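DegT/DnrJ/EryC1/StrS aminotransferase (Brucella abortus 2308, PDB 4QGR) probably transfers amino groups with the help of pyridoxal 5'-phosphate, which it binds. Local coordinates at residues A[24-29]-A[251-255]; A[62-68]-A[241-245]; A[106-110]-A[122-126]. All coordinates share one frame; numbering follows the deposited sequence.

Contact 1 (A[24-29]-A[251-255]); sequences RLNAAI and AVLLE
Arg24 and Glu255 meet at the margin of a helix-helix packing, with alanines and branched aliphatic side chains lining the rest of the seam. Segments 24-29 of helix 22-35 and 251-255 of helix 247-278 run nearly antiparallel. Their N-to-C directions differ by 150° and their axes come within 8.9 Å. The two charged side chains cross at about a right angle. Their guanidinium and carboxylate planes are 51° apart, so they do not form a flat two-pronged pair. Instead a single salt-bridge bond runs from Arg24 NE to Glu255 OE1, 2.8 Å long. OE1 lies at the guanidinium edge, in its plane, while NE comes from above the carboxylate plane. A bend of the arginine chain at chi3 (73°) turns NE toward the acid.

Further in, Leu25 and Glu255 overlap head to tail, and Leu25 CD2 touches Glu255 CB at 3.8 Å. Ala28 CB faces Ala251 CB at 4.1 Å; these two short side chains let the backbones approach closely. Ile29 and Val252 run alongside each other with a common heading, CG1 of Ile29 3.9 Å from CG2 of Val252. Ile29 also packs on Val33 of the second subunit. Two waters complete the polar margin. One donates to Arg24 O and Glu255 OE2. The other accepts from Arg24 NH2 and donates to Glu255 OE2, 2.7 Å away.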
# COMPACT_ATOMS: atom_id res chain seq x y z
N ARG A 24 19.29 -16.38 11.10
CA ARG A 24 19.54 -14.98 10.73
C ARG A 24 18.21 -14.24 10.51
O ARG A 24 18.02 -13.12 10.99
CB ARG A 24 20.41 -14.88 9.48
CG ARG A 24 21.85 -15.43 9.63
CD ARG A 24 22.73 -14.94 8.49
NE ARG A 24 23.03 -13.52 8.69
CZ ARG A 24 23.93 -13.03 9.54
NH1 ARG A 24 24.76 -13.81 10.24
NH2 ARG A 24 24.06 -11.72 9.66
N LEU A 25 17.26 -14.91 9.87
CA LEU A 25 15.95 -14.26 9.68
C LEU A 25 15.27 -14.05 11.04
O LEU A 25 14.72 -12.97 11.29
CB LEU A 25 15.07 -15.09 8.76
CG LEU A 25 15.48 -15.01 7.29
CD1 LEU A 25 14.88 -16.14 6.47
CD2 LEU A 25 15.06 -13.66 6.72
N ASN A 26 15.31 -15.08 11.91
CA ASN A 26 14.70 -14.92 13.24
C ASN A 26 15.28 -13.75 14.01
O ASN A 26 14.54 -12.98 14.62
CB ASN A 26 14.76 -16.19 14.07
CG ASN A 26 13.91 -17.29 13.50
OD1 ASN A 26 12.98 -17.04 12.74
ND2 ASN A 26 14.23 -18.51 13.84
N ALA A 27 16.61 -13.63 13.99
CA ALA A 27 17.27 -12.54 14.72
C ALA A 27 16.92 -11.18 14.15
O ALA A 27 16.72 -10.22 14.91
CB ALA A 27 18.77 -12.71 14.73
N ALA A 28 16.85 -11.10 12.82
CA ALA A 28 16.57 -9.80 12.15
C ALA A 28 15.17 -9.34 12.52
O ALA A 28 14.96 -8.18 12.84
CB ALA A 28 16.74 -9.94 10.64
N ILE A 29 14.22 -10.29 12.53
CA ILE A 29 12.84 -10.01 12.87
C ILE A 29 12.74 -9.67 14.35
O ILE A 29 12.11 -8.69 14.73
CB ILE A 29 11.94 -11.23 12.49
CG1 ILE A 29 11.81 -11.32 10.96
CG2 ILE A 29 10.57 -11.06 13.08
CD1 ILE A 29 11.19 -12.63 10.51
N ALA A 251 14.17 -5.74 7.21
CA ALA A 251 15.07 -6.60 7.98
C ALA A 251 15.15 -7.98 7.33
O ALA A 251 16.25 -8.55 7.17
CB ALA A 251 14.58 -6.69 9.38
N VAL A 252 13.99 -8.51 6.93
CA VAL A 252 13.97 -9.74 6.12
C VAL A 252 14.80 -9.60 4.83
O VAL A 252 15.66 -10.46 4.50
CB VAL A 252 12.50 -10.16 5.83
CG1 VAL A 252 12.45 -11.26 4.79
CG2 VAL A 252 11.86 -10.63 7.12
N LEU A 253 14.56 -8.51 4.11
CA LEU A 253 15.20 -8.27 2.81
C LEU A 253 16.73 -8.14 2.89
O LEU A 253 17.46 -8.58 1.99
CB LEU A 253 14.56 -7.05 2.14
CG LEU A 253 13.19 -7.36 1.53
CD1 LEU A 253 12.36 -6.12 1.32
CD2 LEU A 253 13.28 -8.13 0.25
N LEU A 254 17.20 -7.59 4.00
CA LEU A 254 18.65 -7.51 4.21
C LEU A 254 19.26 -8.89 4.19
O LEU A 254 20.29 -9.12 3.59
CB LEU A 254 18.97 -6.77 5.49
CG LEU A 254 18.83 -5.24 5.40
CD1 LEU A 254 18.80 -4.63 6.79
CD2 LEU A 254 19.96 -4.64 4.59
N GLU A 255 18.60 -9.85 4.84
CA GLU A 255 19.10 -11.22 4.83
C GLU A 255 18.91 -11.91 3.46
O GLU A 255 19.82 -12.61 3.01
CB GLU A 255 18.44 -12.02 5.92
CG GLU A 255 18.67 -11.50 7.33
CD GLU A 255 20.13 -11.44 7.77
OE1 GLU A 255 21.01 -12.16 7.23
OE2 GLU A 255 20.42 -10.64 8.66
O HOH W 1 20.26 -11.44 11.35
O HOH W 2 22.88 -9.77 7.99

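Contact 2 (A[62-68]-A[241-245]); sequences ACANGTD and INSRL. With PLP (pyridoxal-5'-phosphate), chain E; PLP (pyridoxal-5'-phosphate), chain G; ACT (acetate ion), chain D.
Ser243 meets Ala64 and Asp68, and so joins the loop 241-245 to the end of strand 59-63 and to the start of the helix that follows it. Its CB lies 3.2 Å from Asp68 OD2. Its OG is anti to the backbone N (chi1 -173°), and this turns the hydroxyl into the bend of 62-68. There OG accepts from Ala64 N at 3.0 Å, with an N-H...O angle of 164°. It donates to Asp68 OD2 at 2.6 Å, using the anti lone pair of that oxygen. OG also rests against CB of Cys63 and CB of Ala64. The Ser243 carbonyl oxygen is buried without a hydrogen-bonding partner, but Cys63 CA makes a CA-H...O contact with it. At the strand end, Ala62 CB packs on Leu245 CD2 at 3.7 Å, and a water links Ala62 O to Leu245 N.

The bend itself carries part of the cofactor site. Asn65 OD1 caps the coming helix by accepting from Thr67 N and Asp68 N. Gly66 N donates to phosphate O1P of one pyridoxal 5'-phosphate at 2.8 Å, and Thr67 OG1 to its O2P at 2.7 Å. Asn242 ND2 points the other way, to the phosphate of the cofactor held mainly by the second subunit. Arg244 NH1 and NH2 bind an acetate, probably from the crystallisation liquor, while NH2 also forms a salt bridge with Asp206 of the second subunit. One serine hydroxyl thus ties a loop at one cofactor phosphate to a loop at the other, which would fix the relative position of the two half-sites.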
# COMPACT_ATOMS: atom_id res chain seq x y z
N ALA A 62 12.54 2.78 -1.10
CA ALA A 62 11.69 1.63 -0.71
C ALA A 62 10.24 2.09 -0.58
O ALA A 62 10.00 3.23 -0.25
CB ALA A 62 12.20 1.00 0.59
N CYS A 63 9.29 1.20 -0.89
CA CYS A 63 7.86 1.54 -0.77
C CYS A 63 7.05 0.29 -0.46
O CYS A 63 7.63 -0.78 -0.17
CB CYS A 63 7.38 2.24 -2.04
SG CYS A 63 7.67 1.36 -3.60
N ALA A 64 5.73 0.37 -0.57
CA ALA A 64 4.89 -0.66 -0.02
C ALA A 64 4.67 -1.88 -0.87
O ALA A 64 4.37 -2.95 -0.32
CB ALA A 64 3.53 -0.09 0.36
N ASN A 65 4.76 -1.72 -2.19
CA ASN A 65 4.58 -2.80 -3.12
C ASN A 65 4.95 -2.34 -4.52
O ASN A 65 5.22 -1.15 -4.76
CB ASN A 65 3.14 -3.38 -3.07
CG ASN A 65 2.11 -2.38 -3.55
OD1 ASN A 65 2.13 -1.98 -4.71
ND2 ASN A 65 1.26 -1.93 -2.66
N GLY A 66 5.02 -3.30 -5.43
CA GLY A 66 5.49 -3.06 -6.80
C GLY A 66 4.49 -2.38 -7.69
O GLY A 66 4.84 -1.96 -8.81
N THR A 67 3.24 -2.29 -7.25
CA THR A 67 2.20 -1.59 -8.00
C THR A 67 2.34 -0.10 -7.70
O THR A 67 2.46 0.76 -8.62
CB THR A 67 0.80 -2.11 -7.61
OG1 THR A 67 0.72 -3.51 -7.89
CG2 THR A 67 -0.27 -1.36 -8.37
N ASP A 68 2.38 0.22 -6.40
CA ASP A 68 2.72 1.57 -5.96
C ASP A 68 3.98 2.11 -6.65
O ASP A 68 4.08 3.32 -6.97
CB ASP A 68 2.97 1.64 -4.44
CG ASP A 68 1.73 1.36 -3.56
OD1 ASP A 68 0.61 0.94 -4.01
OD2 ASP A 68 1.92 1.46 -2.33
N ILE A 241 0.48 9.46 -1.55
CA ILE A 241 -0.12 8.25 -1.02
C ILE A 241 0.60 7.83 0.26
O ILE A 241 1.50 8.55 0.74
CB ILE A 241 -0.11 7.13 -2.08
CG1 ILE A 241 1.33 6.81 -2.53
CG2 ILE A 241 -0.96 7.49 -3.30
CD1 ILE A 241 1.39 5.56 -3.39
N ASN A 242 0.22 6.68 0.82
CA ASN A 242 1.00 6.10 1.90
C ASN A 242 1.64 4.85 1.35
O ASN A 242 0.96 3.84 1.22
CB ASN A 242 0.10 5.70 3.08
CG ASN A 242 0.87 5.03 4.21
OD1 ASN A 242 2.07 4.82 4.14
ND2 ASN A 242 0.16 4.67 5.25
N SER A 243 2.94 4.89 1.10
CA SER A 243 3.60 3.71 0.51
C SER A 243 5.00 3.50 1.04
O SER A 243 5.98 3.92 0.42
CB SER A 243 3.62 3.82 -1.00
OG SER A 243 4.10 2.64 -1.58
N ARG A 244 5.09 2.82 2.19
CA ARG A 244 6.34 2.58 2.91
C ARG A 244 6.63 1.09 2.96
O ARG A 244 5.72 0.26 3.09
CB ARG A 244 6.27 3.15 4.32
CG ARG A 244 6.11 4.67 4.35
CD ARG A 244 5.96 5.24 5.76
NE ARG A 244 4.67 4.92 6.35
CZ ARG A 244 3.93 5.75 7.07
NH1 ARG A 244 4.33 6.99 7.32
NH2 ARG A 244 2.82 5.30 7.60
N LEU A 245 7.92 0.75 2.88
CA LEU A 245 8.38 -0.60 3.24
C LEU A 245 8.52 -0.71 4.75
O LEU A 245 9.26 0.10 5.36
CB LEU A 245 9.71 -0.88 2.59
CG LEU A 245 10.37 -2.25 2.80
CD1 LEU A 245 9.58 -3.28 2.07
CD2 LEU A 245 11.81 -2.25 2.29
N1 PLP E . 4.74 -5.74 -12.37
C2 PLP E . 4.96 -7.03 -12.68
C2A PLP E . 5.60 -7.43 -13.99
C3 PLP E . 4.64 -8.07 -11.67
O3 PLP E . 4.91 -9.34 -11.95
C4 PLP E . 3.96 -7.64 -10.42
C4A PLP E . 3.61 -8.48 -9.25
O4A PLP E . 4.33 -9.38 -8.85
C5 PLP E . 3.77 -6.20 -10.22
C6 PLP E . 4.18 -5.32 -11.22
C5A PLP E . 3.11 -5.68 -8.96
O4P PLP E . 3.91 -5.90 -7.79
P PLP E . 3.21 -6.14 -6.36
O1P PLP E . 4.31 -5.98 -5.31
O2P PLP E . 2.05 -5.19 -6.24
O3P PLP E . 2.78 -7.61 -6.48
N1 PLP G . -7.34 9.36 8.77
C2 PLP G . -6.90 9.86 9.95
C2A PLP G . -7.82 10.70 10.81
C3 PLP G . -5.53 9.55 10.42
O3 PLP G . -5.07 10.00 11.61
C4 PLP G . -4.64 8.75 9.54
C4A PLP G . -3.29 8.34 9.92
O4A PLP G . -2.95 8.43 11.07
C5 PLP G . -5.22 8.26 8.29
C6 PLP G . -6.54 8.62 7.97
C5A PLP G . -4.33 7.44 7.36
O4P PLP G . -4.01 6.17 7.94
P PLP G . -2.63 5.46 7.57
O1P PLP G . -2.83 4.03 8.02
O2P PLP G . -2.32 5.62 6.08
O3P PLP G . -1.62 6.23 8.45
C ACT D . 1.12 8.07 9.09
O ACT D . 2.26 8.54 8.83
OXT ACT D . 0.58 7.21 8.37
CH3 ACT D . 0.37 8.53 10.31
O HOH W 3 9.64 3.12 2.68
O HOH W 4 -0.31 2.68 -0.95

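Contact 3 (A[106-110]-A[122-126]); sequences PVFVD and QLEAA
The Gln122 amide meets the backbone of Asp110 through its oxygen: OE1 accepts from Asp110 N at 2.7 Å. The N-H...O angle is 162°, and the donor lies nearly on the line of the C=O bond. At the other end of the amide, NE2 is hydrogen-bonded to Pro340 O and Gly342 O, so both ends hold the group's rotation. Gln122 reaches the strand end because its CG is anti to the backbone N (chi1 -158°) and the chain stays extended beyond it. The Asp110 carboxylate turns elsewhere, to Ser346 OG and Val345 N.

Val109 CG1 lies against CB and OE1 of Gln122, the two chains pointing oppositely. Val109 CG1 is also 3.6 Å from Leu123 N, and Val109 CG2 packs on Ala126 CB at 4.3 Å. Val107 CG1 reaches the same methyl at 4.4 Å.

Strand 105-109, helix 120-133 and the parallel strand 137-141 form a beta-alpha-beta crossover, with strand 83-88 between the two strands in the sheet. The helix segment runs at 145° to strand 106-109. Leu123 reaches Phe86 of strand 83-88 and packs on Ile156 and Ile159 of helix 153-163. Phe108 starts away from helix 120-133 and touches Ala96 of helix 94-101.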
# COMPACT_ATOMS: atom_id res chain seq x y z
N PRO A 106 -3.65 3.46 -20.92
CA PRO A 106 -2.66 2.56 -21.48
C PRO A 106 -2.90 2.34 -22.96
O PRO A 106 -4.05 2.42 -23.45
CB PRO A 106 -2.84 1.27 -20.69
CG PRO A 106 -4.30 1.29 -20.30
CD PRO A 106 -4.64 2.75 -20.09
N VAL A 107 -1.82 2.18 -23.70
CA VAL A 107 -1.89 1.76 -25.10
C VAL A 107 -1.08 0.48 -25.18
O VAL A 107 0.11 0.47 -24.83
CB VAL A 107 -1.32 2.81 -26.08
CG1 VAL A 107 -1.42 2.28 -27.50
CG2 VAL A 107 -2.00 4.16 -25.89
N PHE A 108 -1.73 -0.62 -25.57
CA PHE A 108 -1.10 -1.94 -25.54
C PHE A 108 -0.24 -2.34 -26.73
O PHE A 108 -0.62 -2.16 -27.86
CB PHE A 108 -2.16 -3.03 -25.33
CG PHE A 108 -2.82 -3.00 -23.98
CD1 PHE A 108 -2.12 -3.35 -22.84
CD2 PHE A 108 -4.18 -2.74 -23.88
CE1 PHE A 108 -2.73 -3.34 -21.60
CE2 PHE A 108 -4.80 -2.76 -22.64
CZ PHE A 108 -4.06 -3.07 -21.50
N VAL A 109 0.97 -2.82 -26.45
CA VAL A 109 1.93 -3.19 -27.46
C VAL A 109 2.18 -4.69 -27.34
O VAL A 109 2.20 -5.22 -26.24
CB VAL A 109 3.24 -2.40 -27.27
CG1 VAL A 109 4.23 -2.74 -28.40
CG2 VAL A 109 2.91 -0.93 -27.21
N ASP A 110 2.41 -5.38 -28.44
CA ASP A 110 2.62 -6.82 -28.40
C ASP A 110 4.02 -7.09 -27.86
O ASP A 110 4.85 -6.17 -27.71
CB ASP A 110 2.51 -7.45 -29.79
CG ASP A 110 1.98 -8.87 -29.78
OD1 ASP A 110 1.76 -9.45 -28.70
OD2 ASP A 110 1.72 -9.38 -30.90
N GLN A 122 6.78 -2.23 -33.02
CA GLN A 122 5.37 -1.95 -32.81
C GLN A 122 5.15 -0.83 -31.80
O GLN A 122 4.23 -0.06 -31.96
CB GLN A 122 4.60 -3.20 -32.41
CG GLN A 122 3.11 -3.02 -32.71
CD GLN A 122 2.21 -4.07 -32.12
OE1 GLN A 122 2.48 -4.60 -31.03
NE2 GLN A 122 1.10 -4.31 -32.78
N LEU A 123 6.01 -0.70 -30.79
CA LEU A 123 6.00 0.45 -29.91
C LEU A 123 6.09 1.76 -30.73
O LEU A 123 5.32 2.70 -30.52
CB LEU A 123 7.18 0.40 -28.96
CG LEU A 123 7.51 1.60 -28.11
CD1 LEU A 123 6.34 1.96 -27.21
CD2 LEU A 123 8.81 1.48 -27.29
N GLU A 124 7.06 1.80 -31.62
CA GLU A 124 7.25 2.96 -32.48
C GLU A 124 5.98 3.29 -33.28
O GLU A 124 5.55 4.45 -33.38
CB GLU A 124 8.49 2.74 -33.39
CG GLU A 124 8.92 4.00 -34.14
CD GLU A 124 10.34 3.90 -34.68
OE1 GLU A 124 10.63 2.98 -35.47
OE2 GLU A 124 11.19 4.72 -34.29
N ALA A 125 5.40 2.26 -33.87
CA ALA A 125 4.14 2.41 -34.64
C ALA A 125 2.96 2.88 -33.78
O ALA A 125 2.14 3.69 -34.26
CB ALA A 125 3.79 1.13 -35.32
N ALA A 126 2.91 2.41 -32.55
CA ALA A 126 1.85 2.75 -31.60
C ALA A 126 1.95 4.23 -31.23
O ALA A 126 0.94 4.93 -31.19
CB ALA A 126 1.95 1.87 -30.35

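From the N terminus, segment 24-29 opens the longest loop, which contact 1 closes at 251-255. Segment 62-68 comes next and pairs with 241-245, so contact 2 is nested inside that loop. Contact 3 is short and local: it joins 106-110 to 122-126 and is nested inside both others. No two loops cross. Contact 1 ties helix 22-35 to helix 247-278, near the second subunit. Contact 2 ties the edge strand 59-63 to the loop before helix 247-278, and it meets contact 1 where Leu245 packs on Leu253. Contacts 2 and 3 reach the same mixed sheet, through strands 59-63 and 105-109. Contact 3 lies on the opposite side of the chain's centre from contact 1.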